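Local coordinates for protein beta-methylmalyl-CoA dehydratase (Chloroflexus aurantiacus, PDB 4E3E) that reversibly dehydrates beta-methylmalyl-CoA to mesaconyl-CoA, a step of the glyoxylate assimilation cycle that regenerates acetyl-CoA and produces pyruvate, at residues G41-S49 and G57-S65; A84-F95 and V138-R149. All coordinates share one frame; numbering follows the deposited sequence.

How the interactions relate
Interaction 2 joins two neighbouring antiparallel strands near the middle of the chain, yet it is only partly buried, with Ile85 and Arg149 exposed at one end; interaction 1, which folds a short helix against the loop leading into helix 65-80, is peripheral but largely buried. The sizes differ too: 1217 Å² buried between the strands, 315 Å² between helix and loop. No direct hydrogen bond crosses interaction 1, which relies on apolar contacts and water bridges; interaction 2 combines antiparallel backbone bonding, interrupted by beta bulges, with a salt bridge and an aromatic face over glycine. Their centres lie about 25 Å apart, but Ser65 O packs 3.1 Å from Phe95 CE1. Each also holds residues that, by similarity, bind the substrate.

Interaction 1 of 2, residues G41-S49 and G57-S65; sequences GSRFALTSS and GLERAPIDS
Leu46 and Pro62 make the tight half of this contact, their side chains crossing at about a right angle with Leu46 CG 3.8 Å from Pro62 CG. The branch CD1 of Leu46 continues to Leu58 CD1, 3.7 Å away, so one leucine fills the space between a rigid ring and a second leucine. Replacing Leu46 by an alanine would probably open a gap beside the Pro62 ring and deprive Leu58 of this apolar neighbour. Compactness has a price: Leu46 O lies 3.6 Å from Ala61 CB, is buried, and has no polar partner in the model. The small alanine suits this position, since its methyl also has to fit against Thr47 O.

Thr47 marks the change to the wetter side. With OG1 set between the backbone N and the carbonyl carbon (chi1 50°), CG2 turns to Asp64 CA at 3.7 Å while the hydroxyl meets a water. That water also bonds to Ser42 OG and Asp64 OD1, and a second water links the latter two again. Another water bridges Thr47 O, at 2.9 Å, and Pro62 O. Residues Pro62 to Ser65 probably bind substrate, as in relatives.

Asp64 OD2 caps Leu66 N at the start of helix 65-80. Leu46 and Pro62 both pack on Ala53 of helix 50-55, and Asp64 touches Tyr36 of helix 30-40.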
loop_
_atom_site.group_PDB
_atom_site.type_symbol
_atom_site.label_atom_id
_atom_site.label_comp_id
_atom_site.label_asym_id
_atom_site.label_seq_id
_atom_site.Cartn_x
_atom_site.Cartn_y
_atom_site.Cartn_z
ATOM N N GLY A 41 -1.317 9.402 6.649
ATOM C CA GLY A 41 -0.201 10.262 7.034
ATOM C C GLY A 41 -0.196 10.645 8.509
ATOM O O GLY A 41 0.352 11.677 8.869
ATOM N N SER A 42 -0.785 9.819 9.377
ATOM C CA SER A 42 -0.872 10.198 10.776
ATOM C C SER A 42 0.532 10.322 11.391
ATOM O O SER A 42 1.376 9.434 11.234
ATOM C CB SER A 42 -1.735 9.220 11.574
ATOM O OG SER A 42 -1.424 9.297 12.955
ATOM N N ARG A 43 0.779 11.439 12.069
ATOM C CA ARG A 43 2.094 11.675 12.679
ATOM C C ARG A 43 2.135 11.495 14.195
ATOM O O ARG A 43 3.154 11.793 14.809
ATOM C CB ARG A 43 2.630 13.056 12.304
ATOM C CG ARG A 43 3.095 13.157 10.861
ATOM C CD ARG A 43 3.880 14.439 10.669
ATOM N NE ARG A 43 2.966 15.565 10.509
ATOM C CZ ARG A 43 3.208 16.800 10.940
ATOM N NH1 ARG A 43 4.341 17.075 11.575
ATOM N NH2 ARG A 43 2.306 17.755 10.741
ATOM N N PHE A 44 1.046 11.009 14.801
ATOM C CA PHE A 44 1.015 10.823 16.260
ATOM C C PHE A 44 2.128 9.902 16.710
ATOM O O PHE A 44 2.306 8.809 16.160
ATOM C CB PHE A 44 -0.362 10.344 16.738
ATOM C CG PHE A 44 -1.409 11.415 16.628
ATOM C CD1 PHE A 44 -1.522 12.392 17.618
ATOM C CD2 PHE A 44 -2.213 11.510 15.489
ATOM C CE1 PHE A 44 -2.454 13.418 17.500
ATOM C CE2 PHE A 44 -3.150 12.531 15.366
ATOM C CZ PHE A 44 -3.272 13.491 16.373
ATOM N N ALA A 45 2.900 10.363 17.688
ATOM C CA ALA A 45 4.167 9.693 18.022
ATOM C C ALA A 45 3.987 8.300 18.599
ATOM O O ALA A 45 4.827 7.407 18.377
ATOM C CB ALA A 45 5.025 10.562 18.940
ATOM N N LEU A 46 2.890 8.114 19.326
ATOM C CA LEU A 46 2.579 6.825 19.972
ATOM C C LEU A 46 2.553 5.657 18.959
ATOM O O LEU A 46 3.090 4.592 19.235
ATOM C CB LEU A 46 1.234 6.903 20.734
ATOM C CG LEU A 46 0.860 5.656 21.550
ATOM C CD1 LEU A 46 1.941 5.382 22.591
ATOM C CD2 LEU A 46 -0.516 5.786 22.190
ATOM N N THR A 47 1.945 5.871 17.785
ATOM C CA THR A 47 1.805 4.780 16.830
ATOM C C THR A 47 3.031 4.642 15.901
ATOM O O THR A 47 3.247 3.577 15.339
ATOM C CB THR A 47 0.533 4.930 15.998
ATOM O OG1 THR A 47 0.502 6.253 15.480
ATOM C CG2 THR A 47 -0.740 4.693 16.872
ATOM N N SER A 48 3.838 5.704 15.769
ATOM C CA SER A 48 4.981 5.715 14.826
ATOM C C SER A 48 6.275 5.161 15.379
ATOM O O SER A 48 7.136 4.735 14.616
ATOM C CB SER A 48 5.252 7.116 14.302
ATOM O OG SER A 48 4.289 7.446 13.316
ATOM N N SER A 49 6.421 5.161 16.695
ATOM C CA SER A 49 7.674 4.770 17.306
ATOM C C SER A 49 7.531 3.771 18.468
ATOM O O SER A 49 6.916 4.064 19.496
ATOM C CB SER A 49 8.442 6.023 17.757
ATOM O OG SER A 49 9.583 5.650 18.531
ATOM N N GLY A 57 5.458 2.813 28.788
ATOM C CA GLY A 57 5.153 1.564 29.496
ATOM C C GLY A 57 4.389 0.545 28.654
ATOM O O GLY A 57 3.933 -0.448 29.176
ATOM N N LEU A 58 4.241 0.792 27.356
ATOM C CA LEU A 58 3.604 -0.168 26.448
ATOM C C LEU A 58 4.624 -1.187 25.946
ATOM O O LEU A 58 5.839 -0.945 26.019
ATOM C CB LEU A 58 2.971 0.563 25.242
ATOM C CG LEU A 58 1.766 1.452 25.581
ATOM C CD1 LEU A 58 1.229 2.146 24.345
ATOM C CD2 LEU A 58 0.646 0.678 26.287
ATOM N N GLU A 59 4.169 -2.322 25.456
ATOM C CA GLU A 59 5.057 -3.345 24.930
ATOM C C GLU A 59 5.816 -2.890 23.707
ATOM O O GLU A 59 6.957 -3.212 23.531
ATOM C CB GLU A 59 4.290 -4.607 24.598
ATOM C CG GLU A 59 3.500 -5.202 25.742
ATOM C CD GLU A 59 2.727 -6.440 25.350
ATOM O OE1 GLU A 59 3.114 -7.107 24.385
ATOM O OE2 GLU A 59 1.731 -6.759 26.015
ATOM N N ARG A 60 5.130 -2.158 22.844
ATOM C CA ARG A 60 5.672 -1.683 21.600
ATOM C C ARG A 60 4.624 -0.732 21.096
ATOM O O ARG A 60 3.665 -0.524 21.752
ATOM C CB ARG A 60 5.885 -2.820 20.628
ATOM C CG ARG A 60 4.702 -3.740 20.495
ATOM C CD ARG A 60 4.980 -4.961 19.649
ATOM N NE ARG A 60 5.303 -4.668 18.266
ATOM C CZ ARG A 60 5.637 -5.581 17.373
ATOM N NH1 ARG A 60 5.918 -5.245 16.142
ATOM N NH2 ARG A 60 5.702 -6.840 17.725
ATOM N N ALA A 61 4.828 -0.137 19.945
ATOM C CA ALA A 61 3.853 0.805 19.461
ATOM C C ALA A 61 2.562 0.060 19.259
ATOM O O ALA A 61 2.539 -0.958 18.651
ATOM C CB ALA A 61 4.314 1.417 18.167
ATOM N N PRO A 62 1.483 0.604 19.767
ATOM C CA PRO A 62 0.163 -0.021 19.598
ATOM C C PRO A 62 -0.437 0.301 18.220
ATOM O O PRO A 62 -0.039 1.275 17.601
ATOM C CB PRO A 62 -0.673 0.665 20.676
ATOM C CG PRO A 62 -0.068 2.042 20.766
ATOM C CD PRO A 62 1.416 1.840 20.573
ATOM N N ILE A 63 -1.389 -0.520 17.778
ATOM C CA ILE A 63 -2.203 -0.241 16.603
ATOM C C ILE A 63 -3.030 1.042 16.839
ATOM O O ILE A 63 -3.599 1.224 17.908
ATOM C CB ILE A 63 -3.151 -1.452 16.302
ATOM C CG1 ILE A 63 -2.375 -2.768 16.139
ATOM C CG2 ILE A 63 -4.009 -1.200 15.062
ATOM C CD1 ILE A 63 -1.242 -2.720 15.121
ATOM N N ASP A 64 -3.108 1.926 15.840
ATOM C CA ASP A 64 -3.945 3.095 15.916
ATOM C C ASP A 64 -5.391 2.698 16.283
ATOM O O ASP A 64 -5.975 1.799 15.657
ATOM C CB ASP A 64 -3.963 3.798 14.544
ATOM C CG ASP A 64 -4.560 5.202 14.606
ATOM O OD1 ASP A 64 -3.821 6.171 14.316
ATOM O OD2 ASP A 64 -5.769 5.342 14.933
ATOM N N SER A 65 -5.972 3.394 17.262
ATOM C CA SER A 65 -7.347 3.136 17.710
ATOM C C SER A 65 -8.333 3.151 16.553
ATOM O O SER A 65 -9.276 2.356 16.527
ATOM C CB SER A 65 -7.793 4.174 18.749
ATOM O OG SER A 65 -7.304 3.836 20.029
HETATM O O HOH W 1 -1.590 7.519 14.948
HETATM O O HOH W 2 -4.358 8.705 13.323
HETATM O O HOH W 3 1.338 1.448 15.227
#

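Interaction 2 of 2, residues A84-F95 and V138-R149; sequences AIANLGYAGGRF and VVLEYIRWVMVR
Trp145 lays its indole over the backbone of Gly89, whose CA sits 3.6 Å from the centroid of the six-membered ring, only 12° off the ring normal, in a CH-pi contact. Setting CG between the backbone N and the carbonyl carbon (chi1 56°) swings the ring across to the other strand, where a CB at Gly89 would collide with Trp145 CZ2; glycine is the residue that fits. Leu88 CB packs against Trp145 CD1 at 3.3 Å, and Leu88 and Gly89 together face Trp145 in a classic beta bulge. Ile85 to Leu88 probably help to bind the substrate, as in relatives.

On the opposite face, the extended Arg144 gives NH1 to Asn87 OD1 in a nearly straight bond of 2.9 Å. Asn87 ND2 lies above the rim of the Tyr90 ring and bonds weakly to Gly89 O. Farther along this face, Leu140 CD1 covers one side of the Phe95 ring, 3.9 Å from its centroid. Back on the face of Trp145, Arg94 comes side-on with NE and NH2 both on Glu141 OE2, the NH2 bond measuring 2.8 Å. This oxygen lies in the guanidinium plane, but the carboxylate is turned 81° from it: OE2 receives NE on its anti lone pair, while NH2 meets it from above the carboxylate plane.

The second shell fixes these groups: His128 bonds Glu141 OE1, Thr76 and Ser81 take Arg144 NH2, and Tyr126 stacks on Trp145. Within this HotDog fold, Leu140, Tyr142, Arg144 and Phe95 pack on helix 65-80, while strands 122-132 and 270-278 flank the antiparallel pair.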
loop_
_atom_site.group_PDB
_atom_site.type_symbol
_atom_site.label_atom_id
_atom_site.label_comp_id
_atom_site.label_asym_id
_atom_site.label_seq_id
_atom_site.Cartn_x
_atom_site.Cartn_y
_atom_site.Cartn_z
ATOM N N ALA A 84 -27.707 -1.340 3.658
ATOM C CA ALA A 84 -28.017 -0.075 4.332
ATOM C C ALA A 84 -27.999 1.112 3.377
ATOM O O ALA A 84 -27.219 1.136 2.422
ATOM C CB ALA A 84 -27.052 0.167 5.491
ATOM N N ILE A 85 -28.866 2.090 3.646
ATOM C CA ILE A 85 -28.869 3.381 2.939
ATOM C C ILE A 85 -27.821 4.310 3.566
ATOM O O ILE A 85 -27.108 5.007 2.854
ATOM C CB ILE A 85 -30.258 4.078 2.986
ATOM C CG1 ILE A 85 -31.378 3.155 2.475
ATOM C CG2 ILE A 85 -30.255 5.413 2.225
ATOM C CD1 ILE A 85 -31.403 2.945 0.977
ATOM N N ALA A 86 -27.730 4.310 4.897
ATOM C CA ALA A 86 -26.801 5.180 5.611
ATOM C C ALA A 86 -26.555 4.674 7.019
ATOM O O ALA A 86 -27.405 4.002 7.606
ATOM C CB ALA A 86 -27.330 6.612 5.663
ATOM N N ASN A 87 -25.381 4.991 7.551
ATOM C CA ASN A 87 -25.153 4.865 8.976
ATOM C C ASN A 87 -25.695 6.128 9.617
ATOM O O ASN A 87 -25.458 7.234 9.127
ATOM C CB ASN A 87 -23.681 4.728 9.294
ATOM C CG ASN A 87 -23.448 4.220 10.711
ATOM O OD1 ASN A 87 -23.571 3.021 10.978
ATOM N ND2 ASN A 87 -23.127 5.132 11.632
ATOM N N LEU A 88 -26.435 5.972 10.703
ATOM C CA LEU A 88 -27.117 7.123 11.286
ATOM C C LEU A 88 -26.419 7.724 12.509
ATOM O O LEU A 88 -26.575 8.908 12.780
ATOM C CB LEU A 88 -28.595 6.806 11.557
ATOM C CG LEU A 88 -29.438 6.519 10.307
ATOM C CD1 LEU A 88 -30.831 6.068 10.724
ATOM C CD2 LEU A 88 -29.514 7.738 9.387
ATOM N N GLY A 89 -25.635 6.922 13.227
ATOM C CA GLY A 89 -24.896 7.421 14.388
ATOM C C GLY A 89 -24.100 6.333 15.073
ATOM O O GLY A 89 -24.200 5.154 14.704
ATOM N N TYR A 90 -23.300 6.744 16.059
ATOM C CA TYR A 90 -22.520 5.846 16.915
ATOM C C TYR A 90 -22.755 6.340 18.336
ATOM O O TYR A 90 -23.092 7.518 18.537
ATOM C CB TYR A 90 -21.009 5.958 16.623
ATOM C CG TYR A 90 -20.601 5.822 15.173
ATOM C CD1 TYR A 90 -20.602 6.927 14.329
ATOM C CD2 TYR A 90 -20.186 4.596 14.658
ATOM C CE1 TYR A 90 -20.222 6.820 13.001
ATOM C CE2 TYR A 90 -19.795 4.472 13.323
ATOM C CZ TYR A 90 -19.814 5.588 12.505
ATOM O OH TYR A 90 -19.436 5.483 11.183
ATOM N N ALA A 91 -22.590 5.453 19.316
ATOM C CA ALA A 91 -22.634 5.849 20.722
ATOM C C ALA A 91 -21.885 4.828 21.541
ATOM O O ALA A 91 -21.739 3.673 21.120
ATOM C CB ALA A 91 -24.074 5.966 21.218
ATOM N N GLY A 92 -21.387 5.268 22.695
ATOM C CA GLY A 92 -20.780 4.365 23.672
ATOM C C GLY A 92 -19.635 3.560 23.095
ATOM O O GLY A 92 -19.491 2.369 23.392
ATOM N N GLY A 93 -18.823 4.206 22.261
ATOM C CA GLY A 93 -17.652 3.556 21.673
ATOM C C GLY A 93 -16.500 3.572 22.648
ATOM O O GLY A 93 -15.790 4.571 22.736
ATOM N N ARG A 94 -16.321 2.476 23.391
ATOM C CA ARG A 94 -15.299 2.389 24.440
ATOM C C ARG A 94 -14.133 1.509 23.972
ATOM O O ARG A 94 -14.341 0.331 23.665
ATOM C CB ARG A 94 -15.910 1.793 25.717
ATOM C CG ARG A 94 -14.932 1.662 26.885
ATOM C CD ARG A 94 -15.562 0.904 28.040
ATOM N NE ARG A 94 -15.868 -0.477 27.673
ATOM C CZ ARG A 94 -15.019 -1.494 27.791
ATOM N NH1 ARG A 94 -13.796 -1.294 28.270
ATOM N NH2 ARG A 94 -15.400 -2.716 27.435
ATOM N N PHE A 95 -12.921 2.077 23.909
ATOM C CA PHE A 95 -11.721 1.277 23.615
ATOM C C PHE A 95 -11.290 0.543 24.877
ATOM O O PHE A 95 -11.330 1.108 25.958
ATOM C CB PHE A 95 -10.601 2.147 23.006
ATOM C CG PHE A 95 -10.913 2.585 21.585
ATOM C CD1 PHE A 95 -10.562 1.777 20.494
ATOM C CD2 PHE A 95 -11.602 3.768 21.340
ATOM C CE1 PHE A 95 -10.889 2.161 19.185
ATOM C CE2 PHE A 95 -11.917 4.160 20.037
ATOM C CZ PHE A 95 -11.569 3.354 18.957
ATOM N N VAL A 138 -12.054 -7.646 25.348
ATOM C CA VAL A 138 -12.704 -6.635 24.524
ATOM C C VAL A 138 -11.697 -5.521 24.252
ATOM O O VAL A 138 -11.093 -4.987 25.181
ATOM C CB VAL A 138 -13.940 -6.080 25.259
ATOM C CG1 VAL A 138 -14.553 -4.912 24.502
ATOM C CG2 VAL A 138 -14.963 -7.204 25.510
ATOM N N VAL A 139 -11.504 -5.199 22.974
ATOM C CA VAL A 139 -10.601 -4.134 22.563
ATOM C C VAL A 139 -11.431 -2.930 22.143
ATOM O O VAL A 139 -10.942 -1.794 22.136
ATOM C CB VAL A 139 -9.639 -4.586 21.427
ATOM C CG1 VAL A 139 -8.807 -5.801 21.893
ATOM C CG2 VAL A 139 -10.398 -4.888 20.145
ATOM N N LEU A 140 -12.693 -3.190 21.814
ATOM C CA LEU A 140 -13.614 -2.143 21.405
ATOM C C LEU A 140 -15.045 -2.652 21.465
ATOM O O LEU A 140 -15.339 -3.777 21.038
ATOM C CB LEU A 140 -13.301 -1.704 19.978
ATOM C CG LEU A 140 -14.268 -0.728 19.290
ATOM C CD1 LEU A 140 -14.292 0.613 20.019
ATOM C CD2 LEU A 140 -13.895 -0.550 17.822
ATOM N N GLU A 141 -15.924 -1.821 22.008
ATOM C CA GLU A 141 -17.366 -2.012 21.862
ATOM C C GLU A 141 -18.018 -0.671 21.518
ATOM O O GLU A 141 -17.539 0.381 21.934
ATOM C CB GLU A 141 -17.986 -2.622 23.127
ATOM C CG GLU A 141 -17.872 -1.743 24.368
ATOM C CD GLU A 141 -18.563 -2.342 25.576
ATOM O OE1 GLU A 141 -19.638 -2.950 25.421
ATOM O OE2 GLU A 141 -18.033 -2.210 26.684
ATOM N N TYR A 142 -19.101 -0.706 20.760
ATOM C CA TYR A 142 -19.829 0.518 20.419
ATOM C C TYR A 142 -21.240 0.154 19.969
ATOM O O TYR A 142 -21.546 -1.021 19.706
ATOM C CB TYR A 142 -19.105 1.329 19.326
ATOM C CG TYR A 142 -18.963 0.579 18.019
ATOM C CD1 TYR A 142 -20.021 0.516 17.113
ATOM C CD2 TYR A 142 -17.774 -0.082 17.696
ATOM C CE1 TYR A 142 -19.907 -0.194 15.919
ATOM C CE2 TYR A 142 -17.647 -0.791 16.509
ATOM C CZ TYR A 142 -18.721 -0.844 15.623
ATOM O OH TYR A 142 -18.621 -1.546 14.442
ATOM N N ILE A 143 -22.089 1.170 19.888
ATOM C CA ILE A 143 -23.414 1.028 19.330
ATOM C C ILE A 143 -23.431 1.845 18.054
ATOM O O ILE A 143 -22.877 2.941 18.002
ATOM C CB ILE A 143 -24.488 1.551 20.310
ATOM C CG1 ILE A 143 -24.586 0.628 21.533
ATOM C CG2 ILE A 143 -25.842 1.708 19.623
ATOM C CD1 ILE A 143 -25.222 1.302 22.726
ATOM N N ARG A 144 -24.034 1.306 17.006
ATOM C CA ARG A 144 -24.291 2.111 15.833
ATOM C C ARG A 144 -25.684 1.783 15.347
ATOM O O ARG A 144 -26.234 0.719 15.677
ATOM C CB ARG A 144 -23.213 1.910 14.740
ATOM C CG ARG A 144 -23.342 0.676 13.847
ATOM C CD ARG A 144 -22.301 0.746 12.741
ATOM N NE ARG A 144 -22.123 -0.486 11.967
ATOM C CZ ARG A 144 -22.387 -0.604 10.664
ATOM N NH1 ARG A 144 -22.874 0.430 9.960
ATOM N NH2 ARG A 144 -22.157 -1.765 10.053
ATOM N N TRP A 145 -26.268 2.704 14.593
ATOM C CA TRP A 145 -27.557 2.441 13.982
ATOM C C TRP A 145 -27.540 2.838 12.547
ATOM O O TRP A 145 -26.871 3.801 12.171
ATOM C CB TRP A 145 -28.734 3.022 14.782
ATOM C CG TRP A 145 -28.696 4.506 15.074
ATOM C CD1 TRP A 145 -29.474 5.497 14.491
ATOM C CD2 TRP A 145 -27.867 5.210 16.070
ATOM N NE1 TRP A 145 -29.186 6.732 15.023
ATOM C CE2 TRP A 145 -28.234 6.634 15.975
ATOM C CE3 TRP A 145 -26.892 4.821 16.993
ATOM C CZ2 TRP A 145 -27.631 7.606 16.765
ATOM C CZ3 TRP A 145 -26.291 5.811 17.788
ATOM C CH2 TRP A 145 -26.653 7.169 17.673
ATOM N N VAL A 146 -28.233 2.047 11.735
ATOM C CA VAL A 146 -28.178 2.132 10.276
ATOM C C VAL A 146 -29.587 2.083 9.698
ATOM O O VAL A 146 -30.468 1.410 10.236
ATOM C CB VAL A 146 -27.344 0.980 9.645
ATOM C CG1 VAL A 146 -25.867 1.176 9.909
ATOM C CG2 VAL A 146 -27.741 -0.370 10.209
HETATM N N MSE A 147 -29.790 2.792 8.599
HETATM C CA MSE A 147 -31.054 2.734 7.888
HETATM C C MSE A 147 -30.885 1.668 6.847
HETATM O O MSE A 147 -30.026 1.785 5.971
HETATM C CB MSE A 147 -31.307 4.077 7.235
HETATM C CG MSE A 147 -32.683 3.989 6.591
HETATM SE SE MSE A 147 -33.049 5.743 5.815
HETATM C CE MSE A 147 -33.751 6.647 7.427
ATOM N N VAL A 148 -31.689 0.610 6.947
ATOM C CA VAL A 148 -31.563 -0.553 6.060
ATOM C C VAL A 148 -32.798 -0.737 5.181
ATOM O O VAL A 148 -33.937 -0.570 5.644
ATOM C CB VAL A 148 -31.302 -1.853 6.859
ATOM C CG1 VAL A 148 -31.029 -3.034 5.927
ATOM C CG2 VAL A 148 -30.137 -1.656 7.812
ATOM N N ARG A 149 -32.561 -1.089 3.920
ATOM C CA ARG A 149 -33.631 -1.409 2.988
ATOM C C ARG A 149 -34.449 -2.607 3.447
ATOM O O ARG A 149 -33.915 -3.581 3.992
ATOM C CB ARG A 149 -33.063 -1.751 1.613
ATOM C CG ARG A 149 -32.462 -0.596 0.848
ATOM C CD ARG A 149 -32.026 -1.072 -0.527
ATOM N NE ARG A 149 -31.198 -0.073 -1.190
ATOM C CZ ARG A 149 -29.869 -0.036 -1.141
ATOM N NH1 ARG A 149 -29.178 -0.956 -0.472
ATOM N NH2 ARG A 149 -29.221 0.924 -1.774
#